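Local atomic coordinates of putative peptide ABC-transport system periplasmic peptide-binding protein (Campylobacter jejuni, PDB entry 4OET), a protein that probably binds peptides or other small solutes in the periplasm for an ABC importer, and can bind a metal ion. Residues A[238-243]-A[458-463]; A[282-287]-A[295-300]; A[419-424]-A[442-447]. All coordinates share one frame; numbering follows the deposited sequence.

Contact 1. Residues A[238-243]-A[458-463]; sequences SADYRA and AYLDFA
The Y459 ring carries CB of Y241 over the centre of one face, 3.8 Å from CB to the ring centroid, a CH-pi contact, while S238 O sits near its edge. L460 CD2 covers one face of the R242 guanidinium, 3.5 Å from NH2, and D240 OD1 lies in plane at the edge of that group. At the F462 edge are S238 CB and D240 OD2, the D240 carboxylate being nearly coplanar with the ring.

The setting is an antiparallel strand pair of the large mixed sheet. Y241 and Y459 form a non-hydrogen-bonded pair, side by side on the same face, with ring planes at 50°; the hydroxyl of Y459 reaches on to the backbone of H285 and E288. R242 and A458 point to the other face. A bend at chi2 (-62°) brings the guanidinium back to D240 in an end-on salt bridge. NH1 meets OD1 at 2.7 Å from well above the carboxylate plane (52°), and NH2 meets OD2 at 2.8 Å on its syn side, tilted out of plane. H480 and H481 bind the same carboxylate.

Backbone bonds L460 N to D240 O (2.8 Å) and R242 N to A458 O (2.9 Å) fix the register. Where the first strand turns its corner, S238 closes an ST turn: OG accepts from D240 N at 3.1 Å and donates to L460 O at 2.6 Å.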
loop_
_atom_site.group_PDB
_atom_site.type_symbol
_atom_site.label_atom_id
_atom_site.label_comp_id
_atom_site.label_asym_id
_atom_site.label_seq_id
_atom_site.Cartn_x
_atom_site.Cartn_y
_atom_site.Cartn_z
ATOM N N SER A 238 1.871 -4.536 -9.031
ATOM C CA SER A 238 1.539 -4.006 -7.717
ATOM C C SER A 238 0.047 -3.739 -7.612
ATOM O O SER A 238 -0.652 -3.649 -8.622
ATOM C CB SER A 238 2.318 -2.721 -7.429
ATOM O OG SER A 238 1.691 -1.599 -8.028
ATOM N N ALA A 239 -0.438 -3.622 -6.381
ATOM C CA ALA A 239 -1.820 -3.262 -6.146
ATOM C C ALA A 239 -1.926 -1.750 -5.990
ATOM O O ALA A 239 -2.981 -1.217 -5.650
ATOM C CB ALA A 239 -2.353 -3.977 -4.920
ATOM N N ASP A 240 -0.808 -1.068 -6.209
ATOM C CA ASP A 240 -0.746 0.382 -6.071
ATOM C C ASP A 240 -1.381 1.047 -7.300
ATOM O O ASP A 240 -0.927 0.834 -8.424
ATOM C CB ASP A 240 0.715 0.819 -5.906
ATOM C CG ASP A 240 0.857 2.265 -5.497
ATOM O OD1 ASP A 240 -0.124 2.863 -4.961
ATOM O OD2 ASP A 240 1.972 2.803 -5.705
ATOM N N TYR A 241 -2.440 1.829 -7.089
ATOM C CA TYR A 241 -3.093 2.528 -8.195
ATOM C C TYR A 241 -3.198 4.023 -7.932
ATOM O O TYR A 241 -3.201 4.474 -6.774
ATOM C CB TYR A 241 -4.493 1.961 -8.481
ATOM C CG TYR A 241 -5.530 2.207 -7.405
ATOM C CD1 TYR A 241 -6.233 3.411 -7.334
ATOM C CD2 TYR A 241 -5.824 1.224 -6.470
ATOM C CE1 TYR A 241 -7.188 3.627 -6.347
ATOM C CE2 TYR A 241 -6.776 1.429 -5.485
ATOM C CZ TYR A 241 -7.454 2.622 -5.428
ATOM O OH TYR A 241 -8.399 2.805 -4.440
ATOM N N ARG A 242 -3.268 4.792 -9.014
ATOM C CA ARG A 242 -3.477 6.231 -8.907
ATOM C C ARG A 242 -4.901 6.565 -9.308
ATOM O O ARG A 242 -5.480 5.915 -10.182
ATOM C CB ARG A 242 -2.482 6.993 -9.785
ATOM C CG ARG A 242 -1.036 6.829 -9.351
ATOM C CD ARG A 242 -0.825 7.381 -7.953
ATOM N NE ARG A 242 0.474 6.977 -7.420
ATOM C CZ ARG A 242 0.670 5.858 -6.733
ATOM N NH1 ARG A 242 -0.355 5.048 -6.490
ATOM N NH2 ARG A 242 1.878 5.554 -6.281
ATOM N N ALA A 243 -5.463 7.584 -8.673
ATOM C CA ALA A 243 -6.826 7.983 -8.963
ATOM C C ALA A 243 -7.026 9.452 -8.677
ATOM O O ALA A 243 -6.304 10.041 -7.860
ATOM C CB ALA A 243 -7.810 7.155 -8.134
ATOM N N ALA A 458 -4.648 4.340 -13.148
ATOM C CA ALA A 458 -3.757 3.250 -13.500
ATOM C C ALA A 458 -3.248 2.472 -12.299
ATOM O O ALA A 458 -2.929 3.057 -11.268
ATOM C CB ALA A 458 -2.571 3.791 -14.310
ATOM N N TYR A 459 -3.168 1.149 -12.441
ATOM C CA TYR A 459 -2.383 0.320 -11.520
ATOM C C TYR A 459 -0.932 0.355 -11.986
ATOM O O TYR A 459 -0.666 0.286 -13.183
ATOM C CB TYR A 459 -2.890 -1.124 -11.479
ATOM C CG TYR A 459 -4.070 -1.354 -10.565
ATOM C CD1 TYR A 459 -3.900 -1.910 -9.304
ATOM C CD2 TYR A 459 -5.355 -1.043 -10.976
ATOM C CE1 TYR A 459 -4.979 -2.132 -8.468
ATOM C CE2 TYR A 459 -6.443 -1.257 -10.149
ATOM C CZ TYR A 459 -6.249 -1.802 -8.898
ATOM O OH TYR A 459 -7.329 -2.019 -8.079
ATOM N N LEU A 460 -0.002 0.463 -11.045
ATOM C CA LEU A 460 1.413 0.638 -11.374
ATOM C C LEU A 460 2.198 -0.683 -11.401
ATOM O O LEU A 460 1.977 -1.564 -10.566
ATOM C CB LEU A 460 2.046 1.603 -10.365
ATOM C CG LEU A 460 2.098 3.099 -10.691
ATOM C CD1 LEU A 460 1.038 3.505 -11.702
ATOM C CD2 LEU A 460 1.999 3.935 -9.418
ATOM N N ASP A 461 3.074 -0.840 -12.388
ATOM C CA ASP A 461 4.114 -1.863 -12.306
ATOM C C ASP A 461 5.417 -1.204 -11.902
ATOM O O ASP A 461 5.641 -0.025 -12.190
ATOM C CB ASP A 461 4.324 -2.612 -13.626
ATOM C CG ASP A 461 3.302 -3.703 -13.855
ATOM O OD1 ASP A 461 2.523 -4.001 -12.924
ATOM O OD2 ASP A 461 3.324 -4.306 -14.953
ATOM N N PHE A 462 6.273 -1.958 -11.225
ATOM C CA PHE A 462 7.558 -1.423 -10.808
ATOM C C PHE A 462 8.682 -2.283 -11.365
ATOM O O PHE A 462 8.513 -3.492 -11.552
ATOM C CB PHE A 462 7.627 -1.330 -9.291
ATOM C CG PHE A 462 6.617 -0.371 -8.704
ATOM C CD1 PHE A 462 5.398 -0.834 -8.218
ATOM C CD2 PHE A 462 6.889 0.989 -8.639
ATOM C CE1 PHE A 462 4.468 0.043 -7.669
ATOM C CE2 PHE A 462 5.965 1.876 -8.103
ATOM C CZ PHE A 462 4.749 1.401 -7.612
ATOM N N ALA A 463 9.809 -1.649 -11.673
ATOM C CA ALA A 463 10.931 -2.354 -12.268
ATOM C C ALA A 463 12.026 -2.589 -11.240
ATOM O O ALA A 463 12.728 -1.658 -10.843
ATOM C CB ALA A 463 11.477 -1.578 -13.447
HETATM O O HOH W 1 0.143 -3.716 -11.398
#

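Contact 2. Residues A[282-287]-A[295-300]; sequences VANHPL and KNFKIY
N284 and I299 bring the two irregular segments 282-287 and 295-300 closest, CA to CA 6.5 Å, within the single long loop that runs from strand 280-282 to helix 304-313. The contact is carried by side chains and folds this loop back on itself next to helix 434-450.

H285 and F297 make a T-shaped (edge-to-face) pair: the imidazole stands on its CD2-NE2 edge over the phenyl face, with planes at 87° and ring centroids 4.5 Å apart. CD2 of H285 lies above the middle of the phenyl ring, and NE2 of H285 comes to 3.4 Å from CE1 of F297. Both side chains leave the backbone toward the other segment, and with chi1 of 73° for H285 and 47° for F297 their rings meet. I445 of helix 434-450 also packs against H285.

N284 lies beside this pair. Its CB touches CE2 of F297 at 3.7 Å, and its amide crosses the I299 side chain at about a right angle, with N284 ND2 3.4 Å from I299 CD1 and N284 OD1 3.2 Å from I299 CG2. Two waters lie between N284 OD1 and the backbone of Y300, one near Y300 N and one near Y300 O, but both stand only 2.5 Å from those Y300 atoms, so the details of these links are doubtful. The Y300 hydroxyl itself turns to Y449 O and Q260.

The imidazole is held at both nitrogens: ND1 of H285 accepts from L287 N at 3.0 Å, and NE2 is bonded to the side-chain oxygen of N293. This pattern is consistent with a proton on NE2, and the two bonds fix the rotation of the ring that stands on F297.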
loop_
_atom_site.group_PDB
_atom_site.type_symbol
_atom_site.label_atom_id
_atom_site.label_comp_id
_atom_site.label_asym_id
_atom_site.label_seq_id
_atom_site.Cartn_x
_atom_site.Cartn_y
_atom_site.Cartn_z
ATOM N N VAL A 282 -4.670 0.132 -17.039
ATOM C CA VAL A 282 -5.813 0.997 -16.795
ATOM C C VAL A 282 -6.538 0.464 -15.577
ATOM O O VAL A 282 -6.747 -0.742 -15.461
ATOM C CB VAL A 282 -6.777 1.038 -18.000
ATOM C CG1 VAL A 282 -8.098 1.716 -17.624
ATOM C CG2 VAL A 282 -6.122 1.738 -19.191
ATOM N N ALA A 283 -6.866 1.349 -14.642
ATOM C CA ALA A 283 -7.597 0.960 -13.436
ATOM C C ALA A 283 -9.076 1.291 -13.574
ATOM O O ALA A 283 -9.431 2.295 -14.203
ATOM C CB ALA A 283 -7.013 1.652 -12.198
ATOM N N ASN A 284 -9.937 0.443 -13.014
ATOM C CA ASN A 284 -11.371 0.743 -12.969
ATOM C C ASN A 284 -11.935 0.688 -11.552
ATOM O O ASN A 284 -12.933 1.341 -11.250
ATOM C CB ASN A 284 -12.149 -0.218 -13.860
ATOM C CG ASN A 284 -11.767 -0.089 -15.320
ATOM O OD1 ASN A 284 -12.129 0.883 -15.987
ATOM N ND2 ASN A 284 -11.028 -1.070 -15.820
ATOM N N HIS A 285 -11.288 -0.084 -10.685
ATOM C CA HIS A 285 -11.757 -0.235 -9.313
ATOM C C HIS A 285 -10.597 -0.662 -8.396
ATOM O O HIS A 285 -9.533 -1.038 -8.886
ATOM C CB HIS A 285 -12.949 -1.213 -9.271
ATOM C CG HIS A 285 -12.588 -2.650 -9.473
ATOM N ND1 HIS A 285 -11.889 -3.384 -8.535
ATOM C CD2 HIS A 285 -12.873 -3.504 -10.485
ATOM C CE1 HIS A 285 -11.740 -4.620 -8.974
ATOM N NE2 HIS A 285 -12.330 -4.721 -10.154
ATOM N N PRO A 286 -10.782 -0.578 -7.065
ATOM C CA PRO A 286 -9.585 -0.704 -6.217
ATOM C C PRO A 286 -9.164 -2.129 -5.834
ATOM O O PRO A 286 -8.256 -2.268 -5.006
ATOM C CB PRO A 286 -9.970 0.073 -4.953
ATOM C CG PRO A 286 -11.483 -0.009 -4.889
ATOM C CD PRO A 286 -11.995 -0.269 -6.281
ATOM N N LEU A 287 -9.773 -3.159 -6.410
ATOM C CA LEU A 287 -9.397 -4.529 -6.049
ATOM C C LEU A 287 -8.937 -5.373 -7.228
ATOM O O LEU A 287 -9.197 -6.574 -7.261
ATOM C CB LEU A 287 -10.562 -5.256 -5.367
ATOM C CG LEU A 287 -11.108 -4.797 -4.016
ATOM C CD1 LEU A 287 -9.965 -4.434 -3.075
ATOM C CD2 LEU A 287 -12.044 -3.647 -4.195
ATOM N N LYS A 295 -14.321 -9.331 -11.702
ATOM C CA LYS A 295 -13.901 -9.593 -13.082
ATOM C C LYS A 295 -15.064 -9.539 -14.085
ATOM O O LYS A 295 -14.933 -9.961 -15.237
ATOM C CB LYS A 295 -13.192 -10.947 -13.169
ATOM C CG LYS A 295 -11.806 -10.959 -12.535
ATOM C CD LYS A 295 -11.180 -12.348 -12.576
ATOM C CE LYS A 295 -9.661 -12.275 -12.508
ATOM N NZ LYS A 295 -9.169 -11.916 -11.149
ATOM N N ASN A 296 -16.200 -9.016 -13.636
ATOM C CA ASN A 296 -17.360 -8.827 -14.492
ATOM C C ASN A 296 -18.032 -7.544 -14.060
ATOM O O ASN A 296 -19.107 -7.563 -13.463
ATOM C CB ASN A 296 -18.342 -9.998 -14.427
ATOM C CG ASN A 296 -19.440 -9.891 -15.486
ATOM O OD1 ASN A 296 -19.326 -9.111 -16.438
ATOM N ND2 ASN A 296 -20.509 -10.663 -15.318
ATOM N N PHE A 297 -17.394 -6.426 -14.366
ATOM C CA PHE A 297 -17.870 -5.138 -13.900
ATOM C C PHE A 297 -17.993 -4.191 -15.075
ATOM O O PHE A 297 -17.310 -4.348 -16.085
ATOM C CB PHE A 297 -16.930 -4.552 -12.843
ATOM C CG PHE A 297 -15.469 -4.613 -13.220
ATOM C CD1 PHE A 297 -14.697 -5.719 -12.881
ATOM C CD2 PHE A 297 -14.873 -3.579 -13.931
ATOM C CE1 PHE A 297 -13.353 -5.784 -13.226
ATOM C CE2 PHE A 297 -13.531 -3.644 -14.283
ATOM C CZ PHE A 297 -12.772 -4.745 -13.930
ATOM N N LYS A 298 -18.878 -3.211 -14.939
ATOM C CA LYS A 298 -19.010 -2.177 -15.949
ATOM C C LYS A 298 -17.806 -1.251 -15.885
ATOM O O LYS A 298 -17.195 -1.088 -14.828
ATOM C CB LYS A 298 -20.320 -1.411 -15.753
ATOM C CG LYS A 298 -21.510 -2.118 -16.376
ATOM C CD LYS A 298 -22.825 -1.692 -15.751
ATOM C CE LYS A 298 -23.984 -2.053 -16.666
ATOM N NZ LYS A 298 -23.894 -1.316 -17.967
ATOM N N ILE A 299 -17.460 -0.661 -17.024
ATOM C CA ILE A 299 -16.294 0.203 -17.118
ATOM C C ILE A 299 -16.640 1.519 -17.793
ATOM O O ILE A 299 -17.412 1.537 -18.751
ATOM C CB ILE A 299 -15.168 -0.516 -17.909
ATOM C CG1 ILE A 299 -14.487 -1.565 -17.027
ATOM C CG2 ILE A 299 -14.145 0.463 -18.452
ATOM C CD1 ILE A 299 -13.502 -2.457 -17.776
ATOM N N TYR A 300 -16.043 2.616 -17.329
ATOM C CA TYR A 300 -16.141 3.882 -18.057
ATOM C C TYR A 300 -15.051 3.947 -19.116
ATOM O O TYR A 300 -13.895 4.216 -18.805
ATOM C CB TYR A 300 -16.022 5.086 -17.107
ATOM C CG TYR A 300 -17.187 5.236 -16.157
ATOM C CD1 TYR A 300 -18.403 5.734 -16.609
ATOM C CD2 TYR A 300 -17.084 4.868 -14.815
ATOM C CE1 TYR A 300 -19.481 5.870 -15.766
ATOM C CE2 TYR A 300 -18.170 5.002 -13.957
ATOM C CZ TYR A 300 -19.365 5.505 -14.445
ATOM O OH TYR A 300 -20.454 5.648 -13.617
HETATM O O HOH W 2 -14.697 2.568 -15.196
HETATM O O HOH W 3 -12.221 2.956 -17.535
#

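Contact 3. Residues A[419-424]-A[442-447]; sequences KKVDIA and KDFIDA
V421 and F444 face each other where helices 419-428 and 434-450 run side by side. V421 sets CG1 opposite its backbone N (chi1 168°), which places that methyl in the plane of the F444 ring, at the CD1-CE1 edge and 3.7 Å from CE1. The other branch of V421, CG2, is turned toward the opposing helix and meets CB of A447 at 3.7 Å, so one valine reaches two residues a helical turn apart. F444 has a similar first torsion (166°), which carries its phenyl out along one side of the interface. Beyond V421 the ring also meets L287 and T394.

The backbones are nearest at V421 and F444, and A424 and A447 pack their methyls on the facing helix. A424 CB lies 3.7 Å from F444 N and 4.0 Å from F444 CB, with D443 CB beside it. A447 CB is similarly placed between V421 and K420, touching CB of K420 at 3.8 Å. The bent chain of K420 carries its ammonium away from the CB contact, so only the base of the lysine takes part.

Two salt bridges stay within their own helices: K442 NZ to D446 OD2 at 3.0 Å, and a weak one from K419 NZ to D422 OD1, which is also bonded to S400.

The axes of segments 419-424 and 442-447 approach to 8.4 Å at 163° between their directions. This is a nearly antiparallel helical hairpin, with V421 and F444 closing its buried side.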
loop_
_atom_site.group_PDB
_atom_site.type_symbol
_atom_site.label_atom_id
_atom_site.label_comp_id
_atom_site.label_asym_id
_atom_site.label_seq_id
_atom_site.Cartn_x
_atom_site.Cartn_y
_atom_site.Cartn_z
ATOM N N LYS A 419 -24.732 4.103 0.127
ATOM C CA LYS A 419 -25.284 3.144 1.070
ATOM C C LYS A 419 -25.095 1.728 0.559
ATOM O O LYS A 419 -24.941 0.789 1.351
ATOM C CB LYS A 419 -26.770 3.421 1.333
ATOM C CG LYS A 419 -27.048 4.720 2.088
ATOM C CD LYS A 419 -26.195 4.818 3.350
ATOM C CE LYS A 419 -26.497 3.708 4.348
ATOM N NZ LYS A 419 -25.476 3.654 5.441
ATOM N N LYS A 420 -25.095 1.578 -0.763
ATOM C CA LYS A 420 -24.839 0.277 -1.367
ATOM C C LYS A 420 -23.399 -0.128 -1.098
ATOM O O LYS A 420 -23.132 -1.283 -0.776
ATOM C CB LYS A 420 -25.128 0.309 -2.870
ATOM C CG LYS A 420 -26.405 1.070 -3.228
ATOM C CD LYS A 420 -27.303 0.285 -4.189
ATOM C CE LYS A 420 -26.701 0.177 -5.588
ATOM N NZ LYS A 420 -27.574 -0.642 -6.491
ATOM N N VAL A 421 -22.485 0.837 -1.176
ATOM C CA VAL A 421 -21.084 0.596 -0.831
ATOM C C VAL A 421 -20.962 0.210 0.639
ATOM O O VAL A 421 -20.291 -0.765 0.981
ATOM C CB VAL A 421 -20.195 1.839 -1.114
ATOM C CG1 VAL A 421 -18.820 1.684 -0.479
ATOM C CG2 VAL A 421 -20.041 2.064 -2.610
ATOM N N ASP A 422 -21.618 0.978 1.503
ATOM C CA ASP A 422 -21.500 0.766 2.939
ATOM C C ASP A 422 -21.923 -0.640 3.345
ATOM O O ASP A 422 -21.189 -1.333 4.054
ATOM C CB ASP A 422 -22.343 1.782 3.715
ATOM C CG ASP A 422 -21.822 3.197 3.585
ATOM O OD1 ASP A 422 -22.570 4.137 3.933
ATOM O OD2 ASP A 422 -20.671 3.371 3.132
ATOM N N ILE A 423 -23.108 -1.056 2.906
ATOM C CA ILE A 423 -23.638 -2.351 3.303
ATOM C C ILE A 423 -22.799 -3.478 2.690
ATOM O O ILE A 423 -22.565 -4.501 3.343
ATOM C CB ILE A 423 -25.145 -2.496 2.937
ATOM C CG1 ILE A 423 -25.737 -3.759 3.573
ATOM C CG2 ILE A 423 -25.367 -2.465 1.433
ATOM C CD1 ILE A 423 -25.673 -3.763 5.095
ATOM N N ALA A 424 -22.337 -3.289 1.449
ATOM C CA ALA A 424 -21.519 -4.312 0.788
ATOM C C ALA A 424 -20.224 -4.549 1.556
ATOM O O ALA A 424 -19.883 -5.687 1.888
ATOM C CB ALA A 424 -21.211 -3.915 -0.646
ATOM N N LYS A 442 -18.240 -7.802 -5.023
ATOM C CA LYS A 442 -18.819 -7.546 -6.343
ATOM C C LYS A 442 -19.888 -6.449 -6.245
ATOM O O LYS A 442 -19.928 -5.525 -7.071
ATOM C CB LYS A 442 -19.404 -8.828 -6.945
ATOM C CG LYS A 442 -20.288 -8.580 -8.154
ATOM C CD LYS A 442 -20.595 -9.862 -8.908
ATOM C CE LYS A 442 -21.865 -9.705 -9.727
ATOM N NZ LYS A 442 -21.782 -8.558 -10.684
ATOM N N ASP A 443 -20.739 -6.544 -5.225
ATOM C CA ASP A 443 -21.729 -5.498 -4.985
ATOM C C ASP A 443 -21.037 -4.160 -4.753
ATOM O O ASP A 443 -21.480 -3.126 -5.254
ATOM C CB ASP A 443 -22.605 -5.837 -3.786
ATOM C CG ASP A 443 -23.546 -6.989 -4.058
ATOM O OD1 ASP A 443 -23.798 -7.284 -5.250
ATOM O OD2 ASP A 443 -24.038 -7.587 -3.073
ATOM N N PHE A 444 -19.909 -4.204 -4.048
ATOM C CA PHE A 444 -19.106 -3.013 -3.785
ATOM C C PHE A 444 -18.592 -2.416 -5.088
ATOM O O PHE A 444 -18.766 -1.223 -5.355
ATOM C CB PHE A 444 -17.938 -3.372 -2.857
ATOM C CG PHE A 444 -16.848 -2.325 -2.780
ATOM C CD1 PHE A 444 -17.115 -1.050 -2.304
ATOM C CD2 PHE A 444 -15.543 -2.639 -3.130
ATOM C CE1 PHE A 444 -16.105 -0.096 -2.205
ATOM C CE2 PHE A 444 -14.534 -1.693 -3.034
ATOM C CZ PHE A 444 -14.809 -0.421 -2.576
ATOM N N ILE A 445 -17.986 -3.268 -5.907
ATOM C CA ILE A 445 -17.454 -2.839 -7.187
ATOM C C ILE A 445 -18.567 -2.295 -8.088
ATOM O O ILE A 445 -18.403 -1.251 -8.726
ATOM C CB ILE A 445 -16.701 -4.000 -7.878
ATOM C CG1 ILE A 445 -15.405 -4.305 -7.113
ATOM C CG2 ILE A 445 -16.375 -3.662 -9.313
ATOM C CD1 ILE A 445 -14.869 -5.715 -7.333
ATOM N N ASP A 446 -19.702 -2.984 -8.120
ATOM C CA ASP A 446 -20.827 -2.535 -8.932
ATOM C C ASP A 446 -21.327 -1.185 -8.436
ATOM O O ASP A 446 -21.634 -0.296 -9.238
ATOM C CB ASP A 446 -21.965 -3.560 -8.910
ATOM C CG ASP A 446 -21.645 -4.808 -9.726
ATOM O OD1 ASP A 446 -20.765 -4.729 -10.611
ATOM O OD2 ASP A 446 -22.275 -5.863 -9.479
ATOM N N ALA A 447 -21.384 -1.029 -7.115
ATOM C CA ALA A 447 -21.854 0.219 -6.512
ATOM C C ALA A 447 -20.918 1.376 -6.830
ATOM O O ALA A 447 -21.373 2.507 -7.027
ATOM C CB ALA A 447 -22.007 0.063 -5.008
#

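In the fold
Contact 1 pairs strands 231-246 and 454-467 about 10 Å from the centre of the molecule, and the segments of contacts 2 and 3 lie, in that order, between its two halves in sequence. Contact 2 is centred about 14 Å from contact 1 and about 13 Å from contact 3; contacts 1 and 3 are about 23 Å apart, centre to centre, and do not touch. The loop of contact 2 thus bridges sheet and hairpin, meeting Y459 and Y241 through H285 and P286, and F444 and I445 of helix 434-450. That helix leads directly into strand 454-467, so the peripheral hairpin, loop and central sheet form one continuous body from segments far apart in sequence.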